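Local coordinates for protein copper-containing nitrite reductase (Hyphomicrobium denitrificans 1NES1, PDB 6TFD) that probably reduces nitrite to nitric oxide in denitrification, passing electrons from cytochrome c through its bound copper ions, at residues A[209-214]-A[244-249]; A[147-152]-A[340-345]; A[29-34]-A[69-74]. All coordinates share one frame; numbering follows the deposited sequence.

Contact 1: residues A[209-214]-A[244-249]; sequences ELHLKN and GAETVV
E246 leans from strand 246-249 over its antiparallel neighbour 209-214 and reaches H211 and K213 at once. Its CB starts beside K213, with which it makes a non-hydrogen-bonded pair. With CG anti to the backbone N (chi1 -177°), the chain runs out extended, and CG passes over L212 O at 3.5 Å. CD then turns the carboxylate so that its plane stands steeply to the H211 ring, and the two oxygens part company. OE2 comes to the ring edge, where H211 ND1 gives it a weak but straight hydrogen bond of 3.3 Å. OE1 faces the other way and makes a loose salt bridge with K213 NZ at 3.5 Å; the lysine chain, bent at its last two torsions, brings NZ round toward E246.

The H211 ring is held at its far edge as well: NE2 donates to E209 OE1 at 2.9 Å, almost exactly in the ring plane, on the anti lone pair of that oxygen. V248 lies alongside and sets CG1 over one ring face, a CH-pi contact 4.0 Å from the centroid, while its CG2 crowds ND1. On the other face of the sheet L210 CD2 packs against V249 CG1 at 3.8 Å, and T247 turns its hydroxyl to T241. Backbone bonds pair L210 with V249 and L212 with T247; just before strand 246-249 begins, N214 N donates to A245 O, and G244 N closes on N214 O.

N214 leads its amide off to T241, M220 and S218, beside the copper ligand H222, so this strand pair of the cupredoxin domain ends close to a copper site. Two carboxylates, one at each ring nitrogen, would tend to favour a protonated, positively charged H211, the link to E209 being the firmer of the two.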
ATOM      1  N   GLU A 209      26.548 -52.443 -10.830  1.00 54.84           N
ATOM      2  CA  GLU A 209      27.726 -51.605 -11.198  1.00 58.11           C
ATOM      3  C   GLU A 209      27.167 -50.327 -11.837  1.00 54.31           C
ATOM      4  O   GLU A 209      26.807 -50.374 -13.035  1.00 52.27           O
ATOM      5  CB  GLU A 209      28.686 -52.359 -12.131  1.00 56.07           C
ATOM      6  CG  GLU A 209      29.963 -51.603 -12.504  1.00 59.02           C
ATOM      7  CD  GLU A 209      30.837 -52.279 -13.561  1.00 63.60           C
ATOM      8  OE1 GLU A 209      31.442 -51.584 -14.396  1.00 62.92           O
ATOM      9  OE2 GLU A 209      30.924 -53.509 -13.549  1.00 72.15           O
ATOM     10  N   LEU A 210      27.066 -49.248 -11.055  1.00 49.50           N
ATOM     11  CA  LEU A 210      26.455 -47.974 -11.515  1.00 52.50           C
ATOM     12  C   LEU A 210      27.529 -46.996 -11.990  1.00 49.70           C
ATOM     13  O   LEU A 210      28.422 -46.686 -11.191  1.00 53.30           O
ATOM     14  CB  LEU A 210      25.667 -47.333 -10.378  1.00 53.29           C
ATOM     15  CG  LEU A 210      25.053 -46.005 -10.779  1.00 54.87           C
ATOM     16  CD1 LEU A 210      23.751 -46.242 -11.505  1.00 61.64           C
ATOM     17  CD2 LEU A 210      24.843 -45.126  -9.580  1.00 61.75           C
ATOM     18  N   HIS A 211      27.390 -46.501 -13.221  1.00 48.30           N
ATOM     19  CA  HIS A 211      28.189 -45.394 -13.811  1.00 51.77           C
ATOM     20  C   HIS A 211      27.320 -44.128 -13.915  1.00 52.54           C
ATOM     21  O   HIS A 211      26.378 -44.132 -14.736  1.00 50.23           O
ATOM     22  CB  HIS A 211      28.730 -45.835 -15.176  1.00 54.87           C
ATOM     23  CG  HIS A 211      29.734 -46.928 -15.068  1.00 63.02           C
ATOM     24  ND1 HIS A 211      31.091 -46.676 -15.103  1.00 65.77           N
ATOM     25  CD2 HIS A 211      29.592 -48.259 -14.859  1.00 61.43           C
ATOM     26  CE1 HIS A 211      31.747 -47.811 -14.931  1.00 63.12           C
ATOM     27  NE2 HIS A 211      30.850 -48.793 -14.774  1.00 60.50           N
ATOM     28  N   LEU A 212      27.613 -43.087 -13.124  1.00 50.07           N
ATOM     29  CA  LEU A 212      26.929 -41.767 -13.241  1.00 52.82           C
ATOM     30  C   LEU A 212      27.876 -40.757 -13.906  1.00 53.11           C
ATOM     31  O   LEU A 212      28.930 -40.403 -13.291  1.00 50.01           O
ATOM     32  CB  LEU A 212      26.463 -41.271 -11.867  1.00 50.03           C
ATOM     33  CG  LEU A 212      25.337 -40.230 -11.898  1.00 49.54           C
ATOM     34  CD1 LEU A 212      24.616 -40.159 -10.570  1.00 47.67           C
ATOM     35  CD2 LEU A 212      25.854 -38.844 -12.262  1.00 55.79           C
ATOM     36  N   LYS A 213      27.503 -40.308 -15.106  1.00 48.35           N
ATOM     37  CA  LYS A 213      28.207 -39.242 -15.861  1.00 53.64           C
ATOM     38  C   LYS A 213      27.408 -37.953 -15.679  1.00 53.14           C
ATOM     39  O   LYS A 213      26.180 -38.003 -15.894  1.00 51.07           O
ATOM     40  CB  LYS A 213      28.272 -39.554 -17.359  1.00 62.27           C
ATOM     41  CG  LYS A 213      29.330 -40.553 -17.818  1.00 68.72           C
ATOM     42  CD  LYS A 213      29.265 -40.827 -19.334  1.00 78.78           C
ATOM     43  CE  LYS A 213      30.585 -40.649 -20.060  1.00 88.86           C
ATOM     44  NZ  LYS A 213      31.359 -41.911 -20.108  1.00 91.09           N
ATOM     45  N   ASN A 214      28.075 -36.862 -15.285  1.00 49.53           N
ATOM     46  CA  ASN A 214      27.502 -35.494 -15.277  1.00 44.24           C
ATOM     47  C   ASN A 214      27.870 -34.870 -16.613  1.00 45.87           C
ATOM     48  O   ASN A 214      29.092 -34.772 -16.876  1.00 50.93           O
ATOM     49  CB  ASN A 214      28.022 -34.645 -14.116  1.00 43.59           C
ATOM     50  CG  ASN A 214      27.088 -33.517 -13.733  1.00 45.84           C
ATOM     51  OD1 ASN A 214      26.126 -33.228 -14.440  1.00 47.12           O
ATOM     52  ND2 ASN A 214      27.346 -32.887 -12.599  1.00 41.81           N
ATOM     53  N   GLY A 244      31.090 -32.891 -16.414  1.00 56.08           N
ATOM     54  CA  GLY A 244      32.092 -33.497 -17.316  1.00 55.09           C
ATOM     55  C   GLY A 244      32.922 -34.606 -16.667  1.00 59.29           C
ATOM     56  O   GLY A 244      33.870 -35.090 -17.339  1.00 65.44           O
ATOM     57  N   ALA A 245      32.588 -35.010 -15.433  1.00 52.66           N
ATOM     58  CA  ALA A 245      33.201 -36.132 -14.686  1.00 50.99           C
ATOM     59  C   ALA A 245      32.272 -37.354 -14.672  1.00 58.04           C
ATOM     60  O   ALA A 245      31.076 -37.221 -15.028  1.00 56.70           O
ATOM     61  CB  ALA A 245      33.493 -35.699 -13.278  1.00 51.68           C
ATOM     62  N   GLU A 246      32.809 -38.500 -14.240  1.00 59.51           N
ATOM     63  CA  GLU A 246      32.041 -39.744 -13.969  1.00 61.06           C
ATOM     64  C   GLU A 246      32.363 -40.264 -12.566  1.00 52.96           C
ATOM     65  O   GLU A 246      33.545 -40.223 -12.185  1.00 51.47           O
ATOM     66  CB  GLU A 246      32.392 -40.821 -14.996  1.00 67.34           C
ATOM     67  CG  GLU A 246      31.595 -42.119 -14.846  1.00 65.52           C
ATOM     68  CD  GLU A 246      32.067 -43.222 -15.779  1.00 68.03           C
ATOM     69  OE1 GLU A 246      31.532 -43.314 -16.892  1.00 69.30           O
ATOM     70  OE2 GLU A 246      32.992 -43.966 -15.406  1.00 70.91           O
ATOM     71  N   THR A 247      31.356 -40.764 -11.845  1.00 53.88           N
ATOM     72  CA  THR A 247      31.548 -41.615 -10.634  1.00 50.97           C
ATOM     73  C   THR A 247      31.047 -43.035 -10.928  1.00 50.34           C
ATOM     74  O   THR A 247      30.159 -43.216 -11.819  1.00 45.12           O
ATOM     75  CB  THR A 247      30.935 -41.032  -9.348  1.00 51.28           C
ATOM     76  OG1 THR A 247      29.559 -40.667  -9.517  1.00 54.46           O
ATOM     77  CG2 THR A 247      31.735 -39.853  -8.836  1.00 49.45           C
ATOM     78  N   VAL A 248      31.639 -44.002 -10.221  1.00 52.38           N
ATOM     79  CA  VAL A 248      31.310 -45.453 -10.303  1.00 52.52           C
ATOM     80  C   VAL A 248      31.144 -45.980  -8.878  1.00 49.21           C
ATOM     81  O   VAL A 248      32.003 -45.700  -8.035  1.00 48.83           O
ATOM     82  CB  VAL A 248      32.384 -46.226 -11.091  1.00 52.20           C
ATOM     83  CG1 VAL A 248      32.031 -47.697 -11.224  1.00 56.88           C
ATOM     84  CG2 VAL A 248      32.606 -45.621 -12.468  1.00 46.40           C
ATOM     85  N   VAL A 249      30.037 -46.672  -8.622  1.00 53.11           N
ATOM     86  CA  VAL A 249      29.748 -47.339  -7.316  1.00 57.47           C
ATOM     87  C   VAL A 249      29.163 -48.742  -7.564  1.00 52.62           C
ATOM     88  O   VAL A 249      28.328 -48.914  -8.511  1.00 49.49           O
ATOM     89  CB  VAL A 249      28.795 -46.479  -6.463  1.00 57.86           C
ATOM     90  CG1 VAL A 249      27.427 -46.349  -7.137  1.00 55.89           C
ATOM     91  CG2 VAL A 249      28.674 -46.995  -5.026  1.00 53.24           C
TER

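Contact 2: residues A[147-152]-A[340-345]; sequences DITRDP and RTHPLY
H342 puts its ring between two aspartates of the 147-152 loop, D147 and D151, one at each nitrogen. NE2 donates to D147 OD2 at 2.8 Å, on the syn lone pair, and here ring and carboxylate are nearly coplanar and meet edge on. ND1 donates to D151 OD2 at 2.9 Å, a more bent bond (148°) that uses the anti lone pair, with the second carboxylate standing almost upright to the ring. With CG beside the backbone N (chi1 -69°), the imidazole can lie along the loop and reach both. Two acids round one imidazole would probably favour its protonated form.

In the next shell, D147 OD1 accepts from T149 N at 3.2 Å, an Asx turn that helps hold this carboxylate. D151 is steadied by two waters, one on each oxygen, both of which donate to P343 O too; its OD1 also takes the backbone N-H of A153. Further along the loop, P152 CD lies 3.1 Å from H342 O, and P152 CG packs on L344 CG at 3.7 Å, both side chains resting on L338.

H342 is the first residue to leave the helical path after helix 337-341, while the 147-152 loop belongs to the long connection between strands 128-134 and 166-181. The contact thus pins an interdomain linker, by one histidine hydrogen-bonded to two aspartates, onto the helix-to-strand turn of a later cupredoxin domain.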
ATOM      1  N   ASP A 147      11.087 -32.362 -25.656  1.00 51.03           N
ATOM      2  CA  ASP A 147      10.096 -33.243 -24.983  1.00 52.15           C
ATOM      3  C   ASP A 147      10.833 -33.985 -23.857  1.00 49.52           C
ATOM      4  O   ASP A 147      11.753 -34.757 -24.155  1.00 53.50           O
ATOM      5  CB  ASP A 147       9.408 -34.181 -25.986  1.00 52.60           C
ATOM      6  CG  ASP A 147       8.531 -35.241 -25.336  1.00 53.83           C
ATOM      7  OD1 ASP A 147       8.041 -34.981 -24.211  1.00 48.36           O
ATOM      8  OD2 ASP A 147       8.373 -36.330 -25.942  1.00 58.43           O
ATOM      9  N   ILE A 148      10.463 -33.752 -22.601  1.00 46.73           N
ATOM     10  CA  ILE A 148      11.176 -34.353 -21.438  1.00 45.17           C
ATOM     11  C   ILE A 148      10.273 -35.366 -20.722  1.00 42.05           C
ATOM     12  O   ILE A 148      10.727 -35.887 -19.679  1.00 42.95           O
ATOM     13  CB  ILE A 148      11.734 -33.259 -20.496  1.00 48.34           C
ATOM     14  CG1 ILE A 148      10.677 -32.261 -20.000  1.00 45.62           C
ATOM     15  CG2 ILE A 148      12.897 -32.551 -21.184  1.00 45.88           C
ATOM     16  CD1 ILE A 148       9.460 -32.861 -19.319  1.00 46.13           C
ATOM     17  N   THR A 149       9.094 -35.697 -21.269  1.00 41.78           N
ATOM     18  CA  THR A 149       8.225 -36.737 -20.664  1.00 47.12           C
ATOM     19  C   THR A 149       8.660 -38.136 -21.126  1.00 44.60           C
ATOM     20  O   THR A 149       8.757 -38.385 -22.339  1.00 43.71           O
ATOM     21  CB  THR A 149       6.722 -36.477 -20.822  1.00 49.47           C
ATOM     22  OG1 THR A 149       6.226 -37.095 -22.003  1.00 65.48           O
ATOM     23  CG2 THR A 149       6.365 -35.012 -20.796  1.00 51.86           C
ATOM     24  N   ARG A 150       8.924 -38.993 -20.137  1.00 48.85           N
ATOM     25  CA  ARG A 150       9.042 -40.472 -20.242  1.00 46.17           C
ATOM     26  C   ARG A 150       7.714 -41.079 -20.717  1.00 45.99           C
ATOM     27  O   ARG A 150       6.692 -40.844 -20.059  1.00 42.33           O
ATOM     28  CB  ARG A 150       9.364 -41.022 -18.852  1.00 46.08           C
ATOM     29  CG  ARG A 150       9.569 -42.530 -18.803  1.00 46.68           C
ATOM     30  CD  ARG A 150      10.875 -42.988 -19.431  1.00 43.81           C
ATOM     31  NE  ARG A 150      12.012 -42.381 -18.750  1.00 45.37           N
ATOM     32  CZ  ARG A 150      13.232 -42.260 -19.272  1.00 48.20           C
ATOM     33  NH1 ARG A 150      13.476 -42.734 -20.480  1.00 45.13           N
ATOM     34  NH2 ARG A 150      14.197 -41.653 -18.597  1.00 49.61           N
ATOM     35  N   ASP A 151       7.722 -41.885 -21.783  1.00 48.72           N
ATOM     36  CA  ASP A 151       6.530 -42.677 -22.159  1.00 45.65           C
ATOM     37  C   ASP A 151       6.277 -43.670 -21.027  1.00 43.96           C
ATOM     38  O   ASP A 151       7.203 -44.314 -20.550  1.00 38.42           O
ATOM     39  CB  ASP A 151       6.687 -43.361 -23.520  1.00 48.95           C
ATOM     40  CG  ASP A 151       5.347 -43.812 -24.087  1.00 52.55           C
ATOM     41  OD1 ASP A 151       4.852 -44.861 -23.658  1.00 50.07           O
ATOM     42  OD2 ASP A 151       4.760 -43.054 -24.887  1.00 62.10           O
ATOM     43  N   PRO A 152       5.026 -43.813 -20.542  1.00 42.87           N
ATOM     44  CA  PRO A 152       4.721 -44.770 -19.482  1.00 43.23           C
ATOM     45  C   PRO A 152       4.967 -46.233 -19.899  1.00 46.45           C
ATOM     46  O   PRO A 152       5.058 -47.090 -19.042  1.00 41.76           O
ATOM     47  CB  PRO A 152       3.225 -44.519 -19.212  1.00 43.42           C
ATOM     48  CG  PRO A 152       2.711 -43.944 -20.497  1.00 42.52           C
ATOM     49  CD  PRO A 152       3.842 -43.070 -20.988  1.00 42.48           C
ATOM     50  N   ARG A 340      -2.034 -36.034 -24.062  1.00 60.19           N
ATOM     51  CA  ARG A 340      -1.759 -35.613 -25.462  1.00 64.30           C
ATOM     52  C   ARG A 340      -0.459 -36.279 -25.943  1.00 57.77           C
ATOM     53  O   ARG A 340      -0.471 -36.897 -27.013  1.00 54.32           O
ATOM     54  CB  ARG A 340      -1.618 -34.087 -25.590  1.00 70.50           C
ATOM     55  CG  ARG A 340      -2.839 -33.260 -25.200  1.00 80.31           C
ATOM     56  CD  ARG A 340      -2.665 -31.747 -25.387  1.00 85.71           C
ATOM     57  NE  ARG A 340      -1.440 -31.135 -24.833  1.00 91.81           N
ATOM     58  CZ  ARG A 340      -1.381 -30.192 -23.871  1.00 91.51           C
ATOM     59  NH1 ARG A 340      -0.210 -29.716 -23.466  1.00 88.23           N
ATOM     60  NH2 ARG A 340      -2.485 -29.723 -23.310  1.00 89.55           N
ATOM     61  N   THR A 341       0.650 -36.119 -25.225  1.00 51.92           N
ATOM     62  CA  THR A 341       1.975 -36.455 -25.799  1.00 53.87           C
ATOM     63  C   THR A 341       2.185 -37.970 -25.701  1.00 49.94           C
ATOM     64  O   THR A 341       2.461 -38.561 -26.718  1.00 52.72           O
ATOM     65  CB  THR A 341       3.086 -35.562 -25.234  1.00 56.61           C
ATOM     66  OG1 THR A 341       3.348 -35.860 -23.864  1.00 70.81           O
ATOM     67  CG2 THR A 341       2.738 -34.097 -25.352  1.00 63.86           C
ATOM     68  N   HIS A 342       2.025 -38.592 -24.538  1.00 49.81           N
ATOM     69  CA  HIS A 342       2.455 -39.997 -24.318  1.00 49.27           C
ATOM     70  C   HIS A 342       1.418 -40.730 -23.475  1.00 47.53           C
ATOM     71  O   HIS A 342       1.720 -41.215 -22.391  1.00 52.17           O
ATOM     72  CB  HIS A 342       3.845 -40.016 -23.651  1.00 51.87           C
ATOM     73  CG  HIS A 342       5.015 -39.557 -24.469  1.00 53.77           C
ATOM     74  ND1 HIS A 342       5.690 -40.391 -25.352  1.00 57.34           N
ATOM     75  CD2 HIS A 342       5.706 -38.396 -24.467  1.00 58.74           C
ATOM     76  CE1 HIS A 342       6.704 -39.749 -25.889  1.00 56.42           C
ATOM     77  NE2 HIS A 342       6.751 -38.528 -25.351  1.00 57.45           N
ATOM     78  N   PRO A 343       0.152 -40.852 -23.921  1.00 47.80           N
ATOM     79  CA  PRO A 343      -0.859 -41.530 -23.108  1.00 49.81           C
ATOM     80  C   PRO A 343      -0.580 -43.041 -23.086  1.00 46.72           C
ATOM     81  O   PRO A 343       0.324 -43.462 -23.773  1.00 46.93           O
ATOM     82  CB  PRO A 343      -2.222 -41.205 -23.759  1.00 47.95           C
ATOM     83  CG  PRO A 343      -1.876 -40.713 -25.163  1.00 49.17           C
ATOM     84  CD  PRO A 343      -0.376 -40.416 -25.223  1.00 47.85           C
ATOM     85  N   LEU A 344      -1.348 -43.765 -22.264  1.00 47.26           N
ATOM     86  CA  LEU A 344      -1.311 -45.231 -22.034  1.00 46.97           C
ATOM     87  C   LEU A 344      -2.369 -45.864 -22.933  1.00 53.87           C
ATOM     88  O   LEU A 344      -3.527 -45.342 -22.945  1.00 50.04           O
ATOM     89  CB  LEU A 344      -1.652 -45.563 -20.575  1.00 42.75           C
ATOM     90  CG  LEU A 344      -0.651 -45.143 -19.500  1.00 43.34           C
ATOM     91  CD1 LEU A 344      -0.785 -43.656 -19.186  1.00 41.94           C
ATOM     92  CD2 LEU A 344      -0.858 -45.951 -18.222  1.00 40.32           C
ATOM     93  N   TYR A 345      -2.011 -46.958 -23.615  1.00 57.13           N
ATOM     94  CA  TYR A 345      -2.947 -47.773 -24.433  1.00 56.20           C
ATOM     95  C   TYR A 345      -2.937 -49.225 -23.933  1.00 53.92           C
ATOM     96  O   TYR A 345      -1.869 -49.771 -23.594  1.00 54.48           O
ATOM     97  CB  TYR A 345      -2.568 -47.641 -25.906  1.00 56.94           C
ATOM     98  CG  TYR A 345      -2.617 -46.241 -26.466  1.00 59.33           C
ATOM     99  CD1 TYR A 345      -3.792 -45.709 -26.978  1.00 62.60           C
ATOM    100  CD2 TYR A 345      -1.480 -45.449 -26.521  1.00 67.03           C
ATOM    101  CE1 TYR A 345      -3.842 -44.436 -27.527  1.00 59.45           C
ATOM    102  CE2 TYR A 345      -1.508 -44.172 -27.064  1.00 70.80           C
ATOM    103  CZ  TYR A 345      -2.695 -43.663 -27.573  1.00 67.49           C
ATOM    104  OH  TYR A 345      -2.733 -42.400 -28.098  1.00 64.60           O
TER
HETATM  105  O   HOH W   1       2.140 -45.701 -23.605  1.00 48.58           O
HETATM  106  O   HOH W   2       1.989 -42.790 -25.852  1.00 51.94           O

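Contact 3: residues A[29-34]-A[69-74]; sequences PVVFTL and QINLIN
N71 and T33 are paired across two parallel strands, on the same face, and their side chains cross so that the amide reaches the hydroxyl. ND2 donates to T33 OG1 at 3.3 Å in a nearly straight bond (172°) that lies in the amide plane. Having CG beside its backbone N (chi1 -50°) swings the N71 amide over towards strand 30-34, where ND2 also touches V31 CG1 at 3.4 Å. The other end of the amide is used along its own strand: Q69, extended, rises from the same face and gives NE2 to a lone pair of N71 OD1 at 3.0 Å. Further on, T33 CG2 meets I73 CD1 at 3.8 Å.

With an alanine here in place of N71, T33 OG1 would probably lose this donor and the Q69 amide its in-strand acceptor, leaving that amide less firmly oriented.

F32, I70, L34 and L72 occupy the opposite face and touch more loosely: L34 CD1 lies 4.3 Å from I70 CG2, and L34 CB 4.2 Å from L72 CD1. L60 and Y45 also pack on this side, and L72 continues towards the copper ligand H80. Between the faces runs a regular parallel ladder, in which F32 N donates to Q69 O and F32 O accepts from N71 N; L34 N and O likewise bond N71 O and I73 N.

The face bearing Q69 and N71 meets a neighbouring subunit, whose Y318 packs on N71 and makes a weak hydrogen bond with Q69 NE2. The two faces therefore differ in chemistry: a short hydrogen-bonded chain of two amides and a hydroxyl set at a subunit interface, and hydrocarbon turned into the cupredoxin core near the copper.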
ATOM      1  N   PRO A  29     -11.218 -30.362 -19.600  1.00 80.46           N
ATOM      2  CA  PRO A  29     -11.943 -29.190 -20.095  1.00 72.02           C
ATOM      3  C   PRO A  29     -11.018 -28.020 -20.486  1.00 67.96           C
ATOM      4  O   PRO A  29      -9.952 -27.890 -19.911  1.00 69.10           O
ATOM      5  CB  PRO A  29     -12.858 -28.803 -18.911  1.00 75.11           C
ATOM      6  CG  PRO A  29     -12.154 -29.338 -17.674  1.00 71.35           C
ATOM      7  CD  PRO A  29     -11.464 -30.596 -18.161  1.00 77.92           C
ATOM      8  N   VAL A  30     -11.433 -27.225 -21.478  1.00 59.20           N
ATOM      9  CA  VAL A  30     -10.845 -25.892 -21.786  1.00 54.67           C
ATOM     10  C   VAL A  30     -11.427 -24.900 -20.765  1.00 50.55           C
ATOM     11  O   VAL A  30     -12.671 -24.778 -20.645  1.00 52.89           O
ATOM     12  CB  VAL A  30     -11.071 -25.489 -23.262  1.00 61.12           C
ATOM     13  CG1 VAL A  30     -12.534 -25.491 -23.639  1.00 71.61           C
ATOM     14  CG2 VAL A  30     -10.437 -24.147 -23.643  1.00 57.82           C
ATOM     15  N   VAL A  31     -10.548 -24.239 -20.022  1.00 45.46           N
ATOM     16  CA  VAL A  31     -10.901 -23.439 -18.821  1.00 50.96           C
ATOM     17  C   VAL A  31     -10.607 -21.964 -19.087  1.00 51.93           C
ATOM     18  O   VAL A  31      -9.519 -21.654 -19.610  1.00 52.55           O
ATOM     19  CB  VAL A  31     -10.112 -23.945 -17.608  1.00 52.95           C
ATOM     20  CG1 VAL A  31     -10.560 -23.266 -16.320  1.00 51.84           C
ATOM     21  CG2 VAL A  31     -10.235 -25.458 -17.503  1.00 55.16           C
ATOM     22  N   PHE A  32     -11.557 -21.103 -18.723  1.00 48.58           N
ATOM     23  CA  PHE A  32     -11.426 -19.626 -18.743  1.00 47.53           C
ATOM     24  C   PHE A  32     -11.834 -19.078 -17.375  1.00 44.74           C
ATOM     25  O   PHE A  32     -12.816 -19.548 -16.777  1.00 51.22           O
ATOM     26  CB  PHE A  32     -12.296 -19.042 -19.852  1.00 50.26           C
ATOM     27  CG  PHE A  32     -12.073 -19.649 -21.212  1.00 47.02           C
ATOM     28  CD1 PHE A  32     -11.043 -19.204 -22.020  1.00 49.09           C
ATOM     29  CD2 PHE A  32     -12.905 -20.646 -21.687  1.00 45.37           C
ATOM     30  CE1 PHE A  32     -10.833 -19.764 -23.268  1.00 49.66           C
ATOM     31  CE2 PHE A  32     -12.705 -21.197 -22.942  1.00 46.91           C
ATOM     32  CZ  PHE A  32     -11.664 -20.764 -23.727  1.00 48.35           C
ATOM     33  N   THR A  33     -11.076 -18.119 -16.872  1.00 44.63           N
ATOM     34  CA  THR A  33     -11.386 -17.405 -15.611  1.00 44.47           C
ATOM     35  C   THR A  33     -11.673 -15.941 -15.947  1.00 47.21           C
ATOM     36  O   THR A  33     -10.910 -15.346 -16.731  1.00 46.72           O
ATOM     37  CB  THR A  33     -10.240 -17.568 -14.611  1.00 45.72           C
ATOM     38  OG1 THR A  33      -9.886 -18.954 -14.588  1.00 48.44           O
ATOM     39  CG2 THR A  33     -10.615 -17.072 -13.232  1.00 45.36           C
ATOM     40  N   LEU A  34     -12.760 -15.396 -15.412  1.00 44.07           N
ATOM     41  CA  LEU A  34     -13.166 -14.000 -15.670  1.00 47.47           C
ATOM     42  C   LEU A  34     -13.301 -13.319 -14.321  1.00 49.82           C
ATOM     43  O   LEU A  34     -14.057 -13.850 -13.484  1.00 47.34           O
ATOM     44  CB  LEU A  34     -14.501 -13.981 -16.422  1.00 45.65           C
ATOM     45  CG  LEU A  34     -14.500 -14.625 -17.805  1.00 43.96           C
ATOM     46  CD1 LEU A  34     -15.875 -14.487 -18.429  1.00 42.57           C
ATOM     47  CD2 LEU A  34     -13.445 -14.003 -18.712  1.00 44.40           C
ATOM     48  N   GLN A  69     -15.344 -24.903 -19.286  1.00 45.69           N
ATOM     49  CA  GLN A  69     -15.482 -24.525 -17.856  1.00 46.60           C
ATOM     50  C   GLN A  69     -15.159 -23.037 -17.791  1.00 46.22           C
ATOM     51  O   GLN A  69     -14.099 -22.635 -18.343  1.00 46.03           O
ATOM     52  CB  GLN A  69     -14.536 -25.344 -16.976  1.00 49.07           C
ATOM     53  CG  GLN A  69     -14.748 -25.169 -15.474  1.00 53.54           C
ATOM     54  CD  GLN A  69     -13.636 -25.764 -14.630  1.00 53.85           C
ATOM     55  OE1 GLN A  69     -13.201 -26.892 -14.845  1.00 55.84           O
ATOM     56  NE2 GLN A  69     -13.174 -25.017 -13.637  1.00 49.94           N
ATOM     57  N   ILE A  70     -16.078 -22.246 -17.237  1.00 46.90           N
ATOM     58  CA  ILE A  70     -15.886 -20.784 -17.044  1.00 46.95           C
ATOM     59  C   ILE A  70     -15.954 -20.522 -15.543  1.00 44.48           C
ATOM     60  O   ILE A  70     -16.967 -20.908 -14.924  1.00 44.30           O
ATOM     61  CB  ILE A  70     -16.937 -19.968 -17.819  1.00 51.93           C
ATOM     62  CG1 ILE A  70     -16.759 -20.109 -19.333  1.00 51.83           C
ATOM     63  CG2 ILE A  70     -16.916 -18.498 -17.393  1.00 54.45           C
ATOM     64  CD1 ILE A  70     -17.913 -19.529 -20.134  1.00 52.90           C
ATOM     65  N   ASN A  71     -14.909 -19.903 -15.002  1.00 42.88           N
ATOM     66  CA  ASN A  71     -14.828 -19.480 -13.584  1.00 44.41           C
ATOM     67  C   ASN A  71     -15.082 -17.968 -13.483  1.00 47.67           C
ATOM     68  O   ASN A  71     -14.187 -17.182 -13.902  1.00 48.88           O
ATOM     69  CB  ASN A  71     -13.459 -19.818 -13.004  1.00 42.93           C
ATOM     70  CG  ASN A  71     -13.051 -21.251 -13.253  1.00 45.29           C
ATOM     71  OD1 ASN A  71     -13.823 -22.187 -13.010  1.00 41.50           O
ATOM     72  ND2 ASN A  71     -11.821 -21.419 -13.714  1.00 44.46           N
ATOM     73  N   LEU A  72     -16.219 -17.566 -12.905  1.00 44.79           N
ATOM     74  CA  LEU A  72     -16.502 -16.139 -12.599  1.00 45.29           C
ATOM     75  C   LEU A  72     -16.046 -15.776 -11.175  1.00 44.16           C
ATOM     76  O   LEU A  72     -16.539 -16.389 -10.206  1.00 45.24           O
ATOM     77  CB  LEU A  72     -17.997 -15.853 -12.759  1.00 45.42           C
ATOM     78  CG  LEU A  72     -18.365 -14.380 -12.612  1.00 42.42           C
ATOM     79  CD1 LEU A  72     -17.708 -13.559 -13.709  1.00 42.98           C
ATOM     80  CD2 LEU A  72     -19.869 -14.191 -12.634  1.00 44.62           C
ATOM     81  N   ILE A  73     -15.201 -14.751 -11.055  1.00 45.88           N
ATOM     82  CA  ILE A  73     -14.737 -14.178  -9.758  1.00 46.30           C
ATOM     83  C   ILE A  73     -15.134 -12.702  -9.708  1.00 45.22           C
ATOM     84  O   ILE A  73     -14.776 -11.957 -10.639  1.00 45.91           O
ATOM     85  CB  ILE A  73     -13.224 -14.392  -9.600  1.00 48.06           C
ATOM     86  CG1 ILE A  73     -12.872 -15.857  -9.885  1.00 52.51           C
ATOM     87  CG2 ILE A  73     -12.768 -13.932  -8.223  1.00 51.06           C
ATOM     88  CD1 ILE A  73     -11.424 -16.247  -9.634  1.00 50.86           C
ATOM     89  N   ASN A  74     -15.930 -12.338  -8.705  1.00 46.75           N
ATOM     90  CA  ASN A  74     -16.366 -10.950  -8.413  1.00 44.81           C
ATOM     91  C   ASN A  74     -15.123 -10.123  -8.059  1.00 41.38           C
ATOM     92  O   ASN A  74     -14.427 -10.493  -7.112  1.00 37.52           O
ATOM     93  CB  ASN A  74     -17.398 -10.923  -7.281  1.00 45.82           C
ATOM     94  CG  ASN A  74     -17.975  -9.543  -7.029  1.00 48.74           C
ATOM     95  OD1 ASN A  74     -17.233  -8.597  -6.786  1.00 56.60           O
ATOM     96  ND2 ASN A  74     -19.293  -9.419  -7.044  1.00 45.53           N
TER

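In the fold
Contacts 1 and 3 each join two strands within a cupredoxin sheet, antiparallel in one and parallel in the other; they lie on opposite sides of the chain's centre, centres about 49 Å apart, and each runs towards a copper site while another subunit touches it. Contact 2 lies nearer the middle, about 28 Å between centres from either, away from the copper sites, and joins a loop to a helix-strand turn without any strand pairing. All three are partly buried. Backbone ladders carry contacts 1 and 3, whereas side chains and waters carry contact 2. Histidines hydrogen-bonded to carboxylates mark contacts 1 and 2; neutral amides and a hydroxyl replace them in contact 3.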